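Local coordinates for protein fimbrial subunit type 1 (Actinomyces oris, PDB 3UXF) that forms the major structural subunit of the surface fimbriae of this Gram-positive bacterium, at residues A[140-145]-A[150-155]. Numbering follows the deposited sequence.
Sequences VSETRT and IPAEDF
In the N-terminal pilin domain, Val140 and Phe155 form an antiparallel hydrogen-bonded pair where strand 136-144 meets strand 155-159, one of the two edge strands of a four-stranded antiparallel sheet within this chain. Val140 N donates to Phe155 O (2.7 Å), and Phe155 N returns a longer bond to Val140 O (3.1 Å). The two side chains leave the sheet on the same face, side by side. Phe155 has chi1 65°, with CG between its own backbone N and carbonyl carbon, which lays the ring against its neighbour: Val140 CB sits over one ring face, displaced toward the rim, in a CH-pi contact, and Val140 CG1 reaches Phe155 CZ at 3.6 Å. Phe79 and Ile81 of strand 78-84 also pack on Val140.

Beyond Ser141 and Asp154 the two segments draw apart, and side chains and water take over. Ser141 OG donates to Asp154 OD1 (2.8 Å), arriving above the carboxylate plane. Water 2 lies between the segments, accepting from Glu142 N (2.8 Å) and lying within donating distance of both Ala152 O and Asp154 OD1. Further along, Glu142 stretches across with CG anti to its N (chi1 -175°) and the chain extended beyond. Its OE1 takes the N-H of Ala152 (2.8 Å) from well above the carboxylate plane, while OE2 receives Thr145 OG1 (2.7 Å) on the anti side. Lys49 makes a salt bridge to OE1 and also bonds Ile150 O.

With both oxygens engaged, the Glu142 carboxylate is held against rotation and stands in for a backbone partner of Ala152; the lysine beside it probably helps keep it ionised, so the incoming loop is fixed to the strand by side-chain hydrogen bonds, one of them to this carboxylate, and by a bridging water where direct sheet pairing has ended.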
loop_
_atom_site.group_PDB
_atom_site.type_symbol
_atom_site.label_atom_id
_atom_site.label_comp_id
_atom_site.label_asym_id
_atom_site.label_seq_id
_atom_site.Cartn_x
_atom_site.Cartn_y
_atom_site.Cartn_z
ATOM N N VAL A 140 29.936 -3.467 -2.896
ATOM C CA VAL A 140 28.887 -3.457 -3.909
ATOM C C VAL A 140 27.795 -2.487 -3.514
ATOM O O VAL A 140 27.240 -2.587 -2.408
ATOM C CB VAL A 140 28.294 -4.857 -4.086
ATOM C CG1 VAL A 140 27.267 -4.880 -5.242
ATOM C CG2 VAL A 140 29.427 -5.882 -4.321
ATOM N N SER A 141 27.477 -1.564 -4.404
ATOM C CA SER A 141 26.479 -0.547 -4.091
ATOM C C SER A 141 25.505 -0.357 -5.250
ATOM O O SER A 141 25.887 -0.327 -6.426
ATOM C CB SER A 141 27.191 0.767 -3.760
ATOM O OG SER A 141 26.240 1.777 -3.435
ATOM N N GLU A 142 24.223 -0.204 -4.925
ATOM C CA GLU A 142 23.258 0.120 -5.957
ATOM C C GLU A 142 23.299 1.611 -6.249
ATOM O O GLU A 142 22.953 2.425 -5.393
ATOM C CB GLU A 142 21.853 -0.284 -5.496
ATOM C CG GLU A 142 20.786 -0.107 -6.546
ATOM C CD GLU A 142 19.454 -0.722 -6.110
ATOM O OE1 GLU A 142 19.457 -1.809 -5.500
ATOM O OE2 GLU A 142 18.400 -0.134 -6.411
ATOM N N THR A 143 23.759 1.973 -7.440
ATOM C CA THR A 143 24.083 3.373 -7.720
ATOM C C THR A 143 23.106 4.100 -8.642
ATOM O O THR A 143 23.219 5.329 -8.823
ATOM C CB THR A 143 25.504 3.491 -8.312
ATOM O OG1 THR A 143 25.669 2.507 -9.344
ATOM C CG2 THR A 143 26.550 3.258 -7.217
ATOM N N ARG A 144 22.208 3.352 -9.280
ATOM C CA ARG A 144 21.047 3.984 -9.930
ATOM C C ARG A 144 19.820 3.118 -9.763
ATOM O O ARG A 144 19.823 1.932 -10.123
ATOM C CB ARG A 144 21.266 4.269 -11.426
ATOM C CG ARG A 144 20.172 5.205 -11.952
ATOM C CD ARG A 144 20.195 5.424 -13.450
ATOM N NE ARG A 144 20.395 4.188 -14.199
ATOM C CZ ARG A 144 19.466 3.253 -14.416
ATOM N NH1 ARG A 144 18.228 3.368 -13.934
ATOM N NH2 ARG A 144 19.797 2.176 -15.117
ATOM N N THR A 145 18.747 3.737 -9.258
ATOM C CA THR A 145 17.566 3.020 -8.843
ATOM C C THR A 145 16.366 3.755 -9.405
ATOM O O THR A 145 16.211 4.916 -9.092
ATOM C CB THR A 145 17.444 3.043 -7.309
ATOM O OG1 THR A 145 18.649 2.512 -6.707
ATOM C CG2 THR A 145 16.241 2.230 -6.839
ATOM N N ILE A 150 12.906 -0.103 -4.379
ATOM C CA ILE A 150 13.631 0.029 -3.126
ATOM C C ILE A 150 15.132 -0.340 -3.297
ATOM O O ILE A 150 15.418 -1.433 -3.757
ATOM C CB ILE A 150 13.023 -0.897 -2.065
ATOM C CG1 ILE A 150 11.562 -0.483 -1.814
ATOM C CG2 ILE A 150 13.786 -0.776 -0.734
ATOM C CD1 ILE A 150 10.790 -1.509 -1.021
ATOM N N PRO A 151 16.047 0.566 -2.917
ATOM C CA PRO A 151 17.469 0.240 -3.118
ATOM C C PRO A 151 17.924 -0.911 -2.245
ATOM O O PRO A 151 17.449 -1.103 -1.110
ATOM C CB PRO A 151 18.202 1.496 -2.635
ATOM C CG PRO A 151 17.207 2.563 -2.606
ATOM C CD PRO A 151 15.883 1.899 -2.326
ATOM N N ALA A 152 18.880 -1.672 -2.771
ATOM C CA ALA A 152 19.604 -2.639 -1.946
ATOM C C ALA A 152 20.544 -1.981 -0.939
ATOM O O ALA A 152 21.062 -0.876 -1.166
ATOM C CB ALA A 152 20.402 -3.602 -2.862
ATOM N N GLU A 153 20.819 -2.683 0.165
ATOM C CA GLU A 153 21.840 -2.228 1.103
ATOM C C GLU A 153 23.210 -2.510 0.531
ATOM O O GLU A 153 23.385 -3.538 -0.089
ATOM C CB GLU A 153 21.727 -2.981 2.414
ATOM C CG GLU A 153 20.460 -2.619 3.181
ATOM C CD GLU A 153 20.511 -3.034 4.648
ATOM O OE1 GLU A 153 21.123 -4.097 4.966
ATOM O OE2 GLU A 153 19.927 -2.286 5.479
ATOM N N ASP A 154 24.147 -1.603 0.745
ATOM C CA ASP A 154 25.544 -1.851 0.350
ATOM C C ASP A 154 26.062 -3.092 1.073
ATOM O O ASP A 154 25.695 -3.382 2.234
ATOM C CB ASP A 154 26.460 -0.686 0.740
ATOM C CG ASP A 154 26.216 0.592 -0.060
ATOM O OD1 ASP A 154 25.457 0.602 -1.044
ATOM O OD2 ASP A 154 26.867 1.595 0.309
ATOM N N PHE A 155 26.995 -3.794 0.433
ATOM C CA PHE A 155 27.541 -4.970 1.068
ATOM C C PHE A 155 28.925 -5.262 0.515
ATOM O O PHE A 155 29.322 -4.680 -0.507
ATOM C CB PHE A 155 26.598 -6.165 0.908
ATOM C CG PHE A 155 26.415 -6.618 -0.513
ATOM C CD1 PHE A 155 27.185 -7.656 -1.026
ATOM C CD2 PHE A 155 25.458 -6.029 -1.332
ATOM C CE1 PHE A 155 27.027 -8.082 -2.322
ATOM C CE2 PHE A 155 25.284 -6.455 -2.624
ATOM C CZ PHE A 155 26.081 -7.493 -3.134
HETATM O O HOH W 1 24.258 -3.389 -3.171
HETATM O O HOH W 2 23.439 -0.564 -2.278
#